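Local coordinates for protein peptidase S15/CocE/NonD (Thaumarchaeota archaeon SCGC AB-539-E09, PDB 4PF1) that probably acts as a serine aminopeptidase of the S15 (X-Pro dipeptidyl-peptidase) family, using an alpha/beta-hydrolase catalytic domain to cleave residues from the amino end of peptides, at residues P40-V45 and T137-D142; M192-F197 and Q296-G301; M527-I532 and P558-S563. All blocks are in the same frame, centred on the assembly; numbering follows the deposited sequence.

Contact 1 (P40-V45 and T137-D142)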
loop_
_atom_site.group_PDB
_atom_site.type_symbol
_atom_site.label_atom_id
_atom_site.label_comp_id
_atom_site.label_asym_id
_atom_site.label_seq_id
_atom_site.Cartn_x
_atom_site.Cartn_y
_atom_site.Cartn_z
ATOM N N PRO A 40 0.926 -2.418 -49.665
ATOM C CA PRO A 40 1.759 -3.400 -50.372
ATOM C C PRO A 40 3.192 -2.906 -50.545
ATOM O O PRO A 40 3.414 -1.772 -50.982
ATOM C CB PRO A 40 1.055 -3.571 -51.729
ATOM C CG PRO A 40 -0.118 -2.619 -51.720
ATOM C CD PRO A 40 0.078 -1.660 -50.603
ATOM N N MET A 41 4.168 -3.767 -50.211
ATOM C CA MET A 41 5.588 -3.461 -50.381
ATOM C C MET A 41 5.991 -3.736 -51.839
ATOM O O MET A 41 5.156 -4.200 -52.620
ATOM C CB MET A 41 6.447 -4.277 -49.386
ATOM C CG MET A 41 6.096 -4.025 -47.913
ATOM S SD MET A 41 6.425 -2.331 -47.361
ATOM C CE MET A 41 4.806 -1.700 -47.246
ATOM N N ARG A 42 7.259 -3.441 -52.210
ATOM C CA ARG A 42 7.770 -3.627 -53.583
ATOM C C ARG A 42 7.740 -5.107 -54.051
ATOM O O ARG A 42 7.826 -5.365 -55.258
ATOM C CB ARG A 42 9.194 -3.054 -53.726
ATOM C CG ARG A 42 10.224 -3.684 -52.785
ATOM C CD ARG A 42 11.523 -2.913 -52.782
ATOM N NE ARG A 42 11.367 -1.569 -52.224
ATOM C CZ ARG A 42 12.303 -0.629 -52.277
ATOM N NH1 ARG A 42 12.081 0.565 -51.748
ATOM N NH2 ARG A 42 13.467 -0.875 -52.863
ATOM N N ASP A 43 7.623 -6.063 -53.103
ATOM C CA ASP A 43 7.561 -7.486 -53.438
ATOM C C ASP A 43 6.105 -8.020 -53.362
ATOM O O ASP A 43 5.877 -9.216 -53.551
ATOM C CB ASP A 43 8.514 -8.306 -52.540
ATOM C CG ASP A 43 8.150 -8.360 -51.067
ATOM O OD1 ASP A 43 7.468 -7.422 -50.582
ATOM O OD2 ASP A 43 8.587 -9.312 -50.387
ATOM N N GLY A 44 5.148 -7.120 -53.119
ATOM C CA GLY A 44 3.730 -7.463 -53.055
ATOM C C GLY A 44 3.209 -7.802 -51.670
ATOM O O GLY A 44 1.994 -7.812 -51.454
ATOM N N VAL A 45 4.120 -8.091 -50.724
ATOM C CA VAL A 45 3.779 -8.425 -49.333
ATOM C C VAL A 45 3.168 -7.180 -48.648
ATOM O O VAL A 45 3.718 -6.088 -48.765
ATOM C CB VAL A 45 5.021 -8.977 -48.587
ATOM C CG1 VAL A 45 4.738 -9.191 -47.106
ATOM C CG2 VAL A 45 5.510 -10.272 -49.234
ATOM N N THR A 137 10.291 0.540 -45.082
ATOM C CA THR A 137 10.071 1.905 -44.580
ATOM C C THR A 137 9.878 2.871 -45.751
ATOM O O THR A 137 8.961 3.695 -45.707
ATOM C CB THR A 137 11.242 2.352 -43.695
ATOM O OG1 THR A 137 11.308 1.504 -42.552
ATOM C CG2 THR A 137 11.124 3.801 -43.251
ATOM N N TYR A 138 10.749 2.772 -46.793
ATOM C CA TYR A 138 10.668 3.627 -47.984
ATOM C C TYR A 138 9.302 3.477 -48.667
ATOM O O TYR A 138 8.698 4.483 -49.045
ATOM C CB TYR A 138 11.809 3.309 -48.985
ATOM C CG TYR A 138 11.819 4.223 -50.194
ATOM C CD1 TYR A 138 11.015 3.961 -51.300
ATOM C CD2 TYR A 138 12.621 5.359 -50.225
ATOM C CE1 TYR A 138 10.987 4.821 -52.395
ATOM C CE2 TYR A 138 12.614 6.219 -51.323
ATOM C CZ TYR A 138 11.794 5.946 -52.406
ATOM O OH TYR A 138 11.774 6.795 -53.485
ATOM N N ASP A 139 8.827 2.221 -48.834
ATOM C CA ASP A 139 7.545 1.923 -49.483
ATOM C C ASP A 139 6.365 2.384 -48.611
ATOM O O ASP A 139 5.334 2.794 -49.149
ATOM C CB ASP A 139 7.435 0.423 -49.809
ATOM C CG ASP A 139 8.556 -0.110 -50.692
ATOM O OD1 ASP A 139 9.177 0.698 -51.422
ATOM O OD2 ASP A 139 8.819 -1.331 -50.643
ATOM N N THR A 140 6.537 2.356 -47.272
ATOM C CA THR A 140 5.528 2.809 -46.308
ATOM C C THR A 140 5.406 4.346 -46.343
ATOM O O THR A 140 4.291 4.856 -46.452
ATOM C CB THR A 140 5.858 2.288 -44.891
ATOM O OG1 THR A 140 5.769 0.864 -44.893
ATOM C CG2 THR A 140 4.929 2.858 -43.817
ATOM N N ILE A 141 6.550 5.075 -46.259
ATOM C CA ILE A 141 6.564 6.547 -46.263
ATOM C C ILE A 141 5.994 7.082 -47.593
ATOM O O ILE A 141 5.213 8.037 -47.576
ATOM C CB ILE A 141 7.981 7.129 -45.958
ATOM C CG1 ILE A 141 8.436 6.766 -44.521
ATOM C CG2 ILE A 141 8.013 8.656 -46.166
ATOM C CD1 ILE A 141 9.913 7.115 -44.186
ATOM N N ASP A 142 6.355 6.442 -48.725
ATOM C CA ASP A 142 5.889 6.823 -50.063
ATOM C C ASP A 142 4.371 6.730 -50.173
ATOM O O ASP A 142 3.746 7.641 -50.713
ATOM C CB ASP A 142 6.552 5.963 -51.145
ATOM C CG ASP A 142 6.513 6.603 -52.518
ATOM O OD1 ASP A 142 7.219 7.622 -52.720
ATOM O OD2 ASP A 142 5.774 6.094 -53.387
#
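A type I beta turn from Met41 to Gly44, in the hairpin joining strands 32-40 and 46-54, is fastened to helix 133-147 by a side-on salt bridge between Arg42 and Asp139. Arg42 presents NE and NH1 to the two carboxylate oxygens. NE lies 3.0 Å from Asp139 OD2, a nearly straight bond on the syn lone pair and in the guanidinium plane, while NH1 reaches Asp139 OD1 at 2.9 Å from a position tilted out of the carboxylate plane. The backbone N of Arg42 adds a third grip, 3.1 Å from Asp139 OD2 and above the carboxylate plane, so OD2 accepts from two donors and the group is pinned against rotation. CG of Arg42 sits between the backbone N and the carbonyl carbon (chi1 59°), which brings it within 3.5 Å of Asp139 OD2. NH1 also comes within 3.6 Å of Tyr138 CD1, with guanidinium and ring nearly perpendicular. Beside the polar grip, Met41 lays SD 3.8 Å from Asp139 CB and CE against Thr140 OG1, a hydroxyl hydrogen-bonded to Asp136 O and Gln104 NE2. The turn thus joins the edge of the large mixed sheet to helix 133-147, with Met41 also touching Leu47 of strand 46-54.

Contact 2 (M192-F197 and Q296-G301). With GOL (glycerol), chain I.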
loop_
_atom_site.group_PDB
_atom_site.type_symbol
_atom_site.label_atom_id
_atom_site.label_comp_id
_atom_site.label_asym_id
_atom_site.label_seq_id
_atom_site.Cartn_x
_atom_site.Cartn_y
_atom_site.Cartn_z
ATOM N N MET A 192 27.451 -7.568 -27.733
ATOM C CA MET A 192 28.389 -6.735 -26.976
ATOM C C MET A 192 27.822 -6.280 -25.632
ATOM O O MET A 192 28.516 -6.397 -24.624
ATOM C CB MET A 192 28.866 -5.523 -27.793
ATOM C CG MET A 192 30.037 -5.835 -28.726
ATOM S SD MET A 192 31.509 -6.552 -27.924
ATOM C CE MET A 192 31.983 -5.205 -26.832
ATOM N N GLY A 193 26.583 -5.791 -25.607
ATOM C CA GLY A 193 26.010 -5.349 -24.338
ATOM C C GLY A 193 24.559 -4.920 -24.313
ATOM O O GLY A 193 24.163 -4.171 -23.414
ATOM N N ASP A 194 23.737 -5.405 -25.251
ATOM C CA ASP A 194 22.335 -5.021 -25.216
ATOM C C ASP A 194 21.439 -6.159 -24.653
ATOM O O ASP A 194 21.546 -6.456 -23.465
ATOM C CB ASP A 194 21.844 -4.467 -26.565
ATOM C CG ASP A 194 22.290 -3.027 -26.837
ATOM O OD1 ASP A 194 22.468 -2.261 -25.860
ATOM O OD2 ASP A 194 22.445 -2.666 -28.021
ATOM N N ASP A 195 20.553 -6.761 -25.464
ATOM C CA ASP A 195 19.544 -7.709 -24.966
ATOM C C ASP A 195 19.968 -9.171 -24.771
ATOM O O ASP A 195 19.540 -9.775 -23.788
ATOM C CB ASP A 195 18.312 -7.697 -25.874
ATOM C CG ASP A 195 17.549 -6.396 -25.819
ATOM O OD1 ASP A 195 16.907 -6.130 -24.783
ATOM O OD2 ASP A 195 17.592 -5.649 -26.810
ATOM N N TRP A 196 20.668 -9.776 -25.742
ATOM C CA TRP A 196 20.941 -11.220 -25.721
ATOM C C TRP A 196 22.190 -11.604 -24.916
ATOM O O TRP A 196 22.146 -12.589 -24.183
ATOM C CB TRP A 196 21.013 -11.788 -27.154
ATOM C CG TRP A 196 20.070 -11.122 -28.126
ATOM C CD1 TRP A 196 20.407 -10.475 -29.279
ATOM C CD2 TRP A 196 18.647 -10.970 -27.981
ATOM N NE1 TRP A 196 19.287 -9.930 -29.863
ATOM C CE2 TRP A 196 18.192 -10.215 -29.084
ATOM C CE3 TRP A 196 17.713 -11.388 -27.014
ATOM C CZ2 TRP A 196 16.837 -9.924 -29.282
ATOM C CZ3 TRP A 196 16.377 -11.054 -27.186
ATOM C CH2 TRP A 196 15.952 -10.330 -28.309
ATOM N N PHE A 197 23.293 -10.854 -25.065
ATOM C CA PHE A 197 24.542 -11.098 -24.331
ATOM C C PHE A 197 25.170 -9.785 -23.861
ATOM O O PHE A 197 24.971 -8.747 -24.494
ATOM C CB PHE A 197 25.589 -11.843 -25.206
ATOM C CG PHE A 197 25.206 -13.148 -25.866
ATOM C CD1 PHE A 197 24.468 -13.159 -27.047
ATOM C CD2 PHE A 197 25.733 -14.353 -25.416
ATOM C CE1 PHE A 197 24.168 -14.360 -27.695
ATOM C CE2 PHE A 197 25.430 -15.557 -26.064
ATOM C CZ PHE A 197 24.652 -15.552 -27.200
ATOM N N GLN A 296 17.869 -1.289 -18.127
ATOM C CA GLN A 296 18.082 -2.701 -17.795
ATOM C C GLN A 296 18.013 -3.634 -19.032
ATOM O O GLN A 296 18.137 -4.856 -18.883
ATOM C CB GLN A 296 17.072 -3.147 -16.710
ATOM C CG GLN A 296 15.625 -3.392 -17.207
ATOM C CD GLN A 296 14.775 -2.153 -17.431
ATOM O OE1 GLN A 296 15.238 -1.010 -17.359
ATOM N NE2 GLN A 296 13.500 -2.364 -17.748
ATOM N N GLU A 297 17.844 -3.068 -20.247
ATOM C CA GLU A 297 17.738 -3.889 -21.450
ATOM C C GLU A 297 18.735 -3.491 -22.542
ATOM O O GLU A 297 19.354 -4.377 -23.134
ATOM C CB GLU A 297 16.304 -3.866 -21.998
ATOM C CG GLU A 297 15.326 -4.649 -21.129
ATOM C CD GLU A 297 13.947 -4.915 -21.702
ATOM O OE1 GLU A 297 13.088 -5.427 -20.948
ATOM O OE2 GLU A 297 13.728 -4.641 -22.903
ATOM N N ASP A 298 18.884 -2.182 -22.825
ATOM C CA ASP A 298 19.788 -1.699 -23.884
ATOM C C ASP A 298 20.650 -0.528 -23.383
ATOM O O ASP A 298 20.514 0.600 -23.865
ATOM C CB ASP A 298 18.982 -1.294 -25.137
ATOM C CG ASP A 298 18.202 -2.437 -25.750
ATOM O OD1 ASP A 298 18.802 -3.226 -26.496
ATOM O OD2 ASP A 298 16.994 -2.537 -25.482
ATOM N N ILE A 299 21.550 -0.812 -22.419
ATOM C CA ILE A 299 22.426 0.186 -21.784
ATOM C C ILE A 299 23.699 0.494 -22.628
ATOM O O ILE A 299 24.400 1.471 -22.345
ATOM C CB ILE A 299 22.795 -0.290 -20.342
ATOM C CG1 ILE A 299 23.100 0.900 -19.408
ATOM C CG2 ILE A 299 23.908 -1.357 -20.336
ATOM C CD1 ILE A 299 22.708 0.684 -17.974
ATOM N N TYR A 300 23.984 -0.335 -23.646
ATOM C CA TYR A 300 25.184 -0.225 -24.488
ATOM C C TYR A 300 24.947 0.625 -25.750
ATOM O O TYR A 300 25.811 1.426 -26.129
ATOM C CB TYR A 300 25.647 -1.647 -24.887
ATOM C CG TYR A 300 26.767 -1.711 -25.902
ATOM C CD1 TYR A 300 28.096 -1.790 -25.498
ATOM C CD2 TYR A 300 26.495 -1.797 -27.264
ATOM C CE1 TYR A 300 29.131 -1.867 -26.427
ATOM C CE2 TYR A 300 27.521 -1.854 -28.203
ATOM C CZ TYR A 300 28.840 -1.898 -27.780
ATOM O OH TYR A 300 29.853 -2.000 -28.697
ATOM N N GLY A 301 23.812 0.394 -26.398
ATOM C CA GLY A 301 23.439 0.982 -27.677
ATOM C C GLY A 301 23.579 2.475 -27.907
ATOM O O GLY A 301 24.318 2.893 -28.805
HETATM C C1 GOL I . 13.513 -6.854 -26.547
HETATM O O1 GOL I . 14.503 -5.905 -26.928
HETATM C C2 GOL I . 13.716 -7.305 -25.119
HETATM O O2 GOL I . 12.541 -7.012 -24.352
HETATM C C3 GOL I . 13.988 -8.792 -25.101
HETATM O O3 GOL I . 13.842 -9.330 -23.792
HETATM O O HOH W 1 21.776 -3.799 -22.007
#
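Met192 opens the contact by laying CB over one face of the Tyr300 ring, a CH-pi contact 4.0 Å from the ring centroid and displaced toward the rim. Gly193 N lies over the same face, and Gly193 O is 3.3 Å from Tyr300 CB; a side chain at this glycine would run into that CB. Water 1 links the backbones, hydrogen-bonded to Gly193 O and accepting from Ile299 N. Asp194, its CG anti to the carbonyl carbon and beside the backbone N (chi1 -77°), turns its carboxylate onto the amides that lead into helix 301-309: OD1 takes Gly301 N at 3.0 Å through its syn lone pair, and Tyr300 N more weakly. OD2 is hydrogen-bonded to the backbone N atoms of Val188 and Asp189. An alanine in place of Asp194 would probably leave the amides of Gly301, Val188 and Asp189 without the carboxylate that accepts from them and weaken the tie between the two loops. At Asp195, OD2 comes 2.7 Å from Asp298 OD1, their carboxylate planes 78° apart. A glycerol, probably from the crystallisation liquor, lies beside them: its O2 donates at 3.0 Å to OE2 of Glu297, whose OE1 is hydrogen-bonded to Trp453 NE1, and its O1 weakly to Asp195 OD2. It also bonds Ser161 OG, and Asp298 touches His328; Ser161 and His328 belong, with Asp295, to a probable catalytic triad. The two loops follow strands 178-184 and 287-292, neighbours in the mixed sheet, and Trp196 and Phe197 pack on Leu259 of helix 254-261.

Contact 3 (M527-I532 and P558-S563)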
loop_
_atom_site.group_PDB
_atom_site.type_symbol
_atom_site.label_atom_id
_atom_site.label_comp_id
_atom_site.label_asym_id
_atom_site.label_seq_id
_atom_site.Cartn_x
_atom_site.Cartn_y
_atom_site.Cartn_z
ATOM N N MET A 527 23.392 0.428 -6.500
ATOM C CA MET A 527 24.153 0.089 -7.697
ATOM C C MET A 527 24.050 1.257 -8.680
ATOM O O MET A 527 22.981 1.869 -8.793
ATOM C CB MET A 527 23.663 -1.221 -8.321
ATOM C CG MET A 527 24.687 -1.844 -9.259
ATOM S SD MET A 527 24.451 -3.616 -9.493
ATOM C CE MET A 527 23.003 -3.606 -10.580
ATOM N N LEU A 528 25.171 1.618 -9.320
ATOM C CA LEU A 528 25.229 2.788 -10.198
ATOM C C LEU A 528 25.656 2.419 -11.627
ATOM O O LEU A 528 25.091 2.941 -12.589
ATOM C CB LEU A 528 26.195 3.822 -9.586
ATOM C CG LEU A 528 26.297 5.172 -10.281
ATOM C CD1 LEU A 528 25.095 6.054 -9.958
ATOM C CD2 LEU A 528 27.572 5.869 -9.898
ATOM N N SER A 529 26.663 1.548 -11.757
ATOM C CA SER A 529 27.170 1.077 -13.045
ATOM C C SER A 529 27.769 -0.296 -12.856
ATOM O O SER A 529 28.679 -0.456 -12.048
ATOM C CB SER A 529 28.202 2.048 -13.611
ATOM O OG SER A 529 28.771 1.562 -14.814
ATOM N N ALA A 530 27.230 -1.302 -13.555
ATOM C CA ALA A 530 27.697 -2.674 -13.407
ATOM C C ALA A 530 27.568 -3.467 -14.697
ATOM O O ALA A 530 26.612 -3.276 -15.451
ATOM C CB ALA A 530 26.915 -3.368 -12.302
ATOM N N ASP A 531 28.521 -4.377 -14.943
ATOM C CA ASP A 531 28.465 -5.266 -16.097
ATOM C C ASP A 531 29.233 -6.560 -15.847
ATOM O O ASP A 531 29.855 -6.728 -14.795
ATOM C CB ASP A 531 28.933 -4.579 -17.395
ATOM C CG ASP A 531 27.988 -4.856 -18.559
ATOM O OD1 ASP A 531 27.466 -5.994 -18.646
ATOM O OD2 ASP A 531 27.738 -3.927 -19.352
ATOM N N ILE A 532 29.139 -7.492 -16.802
ATOM C CA ILE A 532 29.733 -8.827 -16.720
ATOM C C ILE A 532 30.583 -9.109 -17.964
ATOM O O ILE A 532 30.255 -8.654 -19.063
ATOM C CB ILE A 532 28.596 -9.893 -16.532
ATOM C CG1 ILE A 532 29.150 -11.344 -16.420
ATOM C CG2 ILE A 532 27.509 -9.769 -17.620
ATOM C CD1 ILE A 532 28.129 -12.405 -15.947
ATOM N N PRO A 558 34.689 -2.505 -19.941
ATOM C CA PRO A 558 34.022 -1.192 -19.962
ATOM C C PRO A 558 32.663 -1.310 -19.281
ATOM O O PRO A 558 31.979 -2.320 -19.455
ATOM C CB PRO A 558 33.893 -0.866 -21.462
ATOM C CG PRO A 558 34.690 -1.935 -22.189
ATOM C CD PRO A 558 34.709 -3.120 -21.282
ATOM N N LEU A 559 32.313 -0.332 -18.441
ATOM C CA LEU A 559 31.080 -0.392 -17.665
ATOM C C LEU A 559 30.051 0.647 -18.141
ATOM O O LEU A 559 30.436 1.628 -18.777
ATOM C CB LEU A 559 31.399 -0.206 -16.166
ATOM C CG LEU A 559 32.260 -1.312 -15.527
ATOM C CD1 LEU A 559 32.915 -0.827 -14.254
ATOM C CD2 LEU A 559 31.445 -2.578 -15.266
ATOM N N PRO A 560 28.734 0.456 -17.843
ATOM C CA PRO A 560 27.723 1.436 -18.299
ATOM C C PRO A 560 28.056 2.878 -17.912
ATOM O O PRO A 560 28.717 3.115 -16.905
ATOM C CB PRO A 560 26.444 0.964 -17.610
ATOM C CG PRO A 560 26.633 -0.494 -17.430
ATOM C CD PRO A 560 28.096 -0.682 -17.141
ATOM N N GLN A 561 27.590 3.835 -18.719
ATOM C CA GLN A 561 27.847 5.267 -18.537
ATOM C C GLN A 561 27.445 5.768 -17.160
ATOM O O GLN A 561 26.508 5.241 -16.546
ATOM C CB GLN A 561 27.116 6.104 -19.608
ATOM C CG GLN A 561 27.381 5.673 -21.049
ATOM C CD GLN A 561 28.843 5.645 -21.433
ATOM O OE1 GLN A 561 29.603 6.589 -21.185
ATOM N NE2 GLN A 561 29.254 4.574 -22.096
ATOM N N VAL A 562 28.178 6.786 -16.673
ATOM C CA VAL A 562 27.907 7.460 -15.407
ATOM C C VAL A 562 27.895 8.981 -15.610
ATOM O O VAL A 562 28.615 9.513 -16.453
ATOM C CB VAL A 562 28.876 7.060 -14.255
ATOM C CG1 VAL A 562 28.607 5.640 -13.771
ATOM C CG2 VAL A 562 30.346 7.245 -14.650
ATOM N N SER A 563 27.054 9.655 -14.838
ATOM C CA SER A 563 26.904 11.103 -14.745
ATOM C C SER A 563 26.373 11.315 -13.365
ATOM O O SER A 563 25.163 11.232 -13.143
ATOM C CB SER A 563 25.963 11.632 -15.828
ATOM O OG SER A 563 26.029 13.045 -15.900
HETATM O O HOH W 2 25.071 5.474 -13.929
HETATM O O HOH W 3 29.396 -2.102 -20.129
#
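Ser529 carries the contact, its hydroxyl donating to the carbonyl O of Pro560 over 2.6 Å. With OG anti to its backbone N (chi1 176°), the hydroxyl extends toward the proline; the carbonyl receives it at a C=O...OG angle of 124°, with OG tilted 23° from the carbonyl plane. The same OG lies 3.3 Å from Pro560 CD and also touches Leu559 CB, while Ser529 CB rests on Val562 CG1. A buried hydroxyl is thereby satisfied amid largely apolar neighbours. Pro560 sets CG 3.4 Å from Ala530 O. Strand 525-534 turns a corner at Ser529, and Leu528 and Ser529 both face Ile507 of strand 502-510 in a classic beta bulge. The 558-563 segment passes this corner in roughly the reverse direction, linking the end of strand 553-558 to the start of strand 562-566 within the C-terminal non-catalytic domain. Beyond the bulge, Asp531 N lies 3.4 Å from Leu559 CD2, and Asp531 CB borders the same methyl. Its OD1 takes the ND1 of His198 as well as the N of Ile532, while water 3 donates to OD2 at 2.6 Å and to Pro558 O. Water 2 makes a similar bridge at the other end, between Leu528 O and Gln561 O, and there Leu528 CD2 meets Val562 CG1 at 4.0 Å, the two side chains crossing at about a right angle.

In the fold
Along the chain the three contacts follow one another without overlap. Contact 1 and contact 2 both lie in the S15-family catalytic region, on loops and a helix attached to its mixed sheet, yet their centres are about 30 Å apart: the first lies at the outer strand 32-40, the second near the middle of the chain. Contact 3 lies in the C-terminal non-catalytic region, on the other side of the chain's centre from contact 1, with about 41 Å between their centres. Contacts 2 and 3 have centres about 12 Å apart and touch, Ile299 CD1 packing 3.8 Å from Pro560 CB. The loops next to the probable catalytic triad are thus packed directly against the C-terminal region.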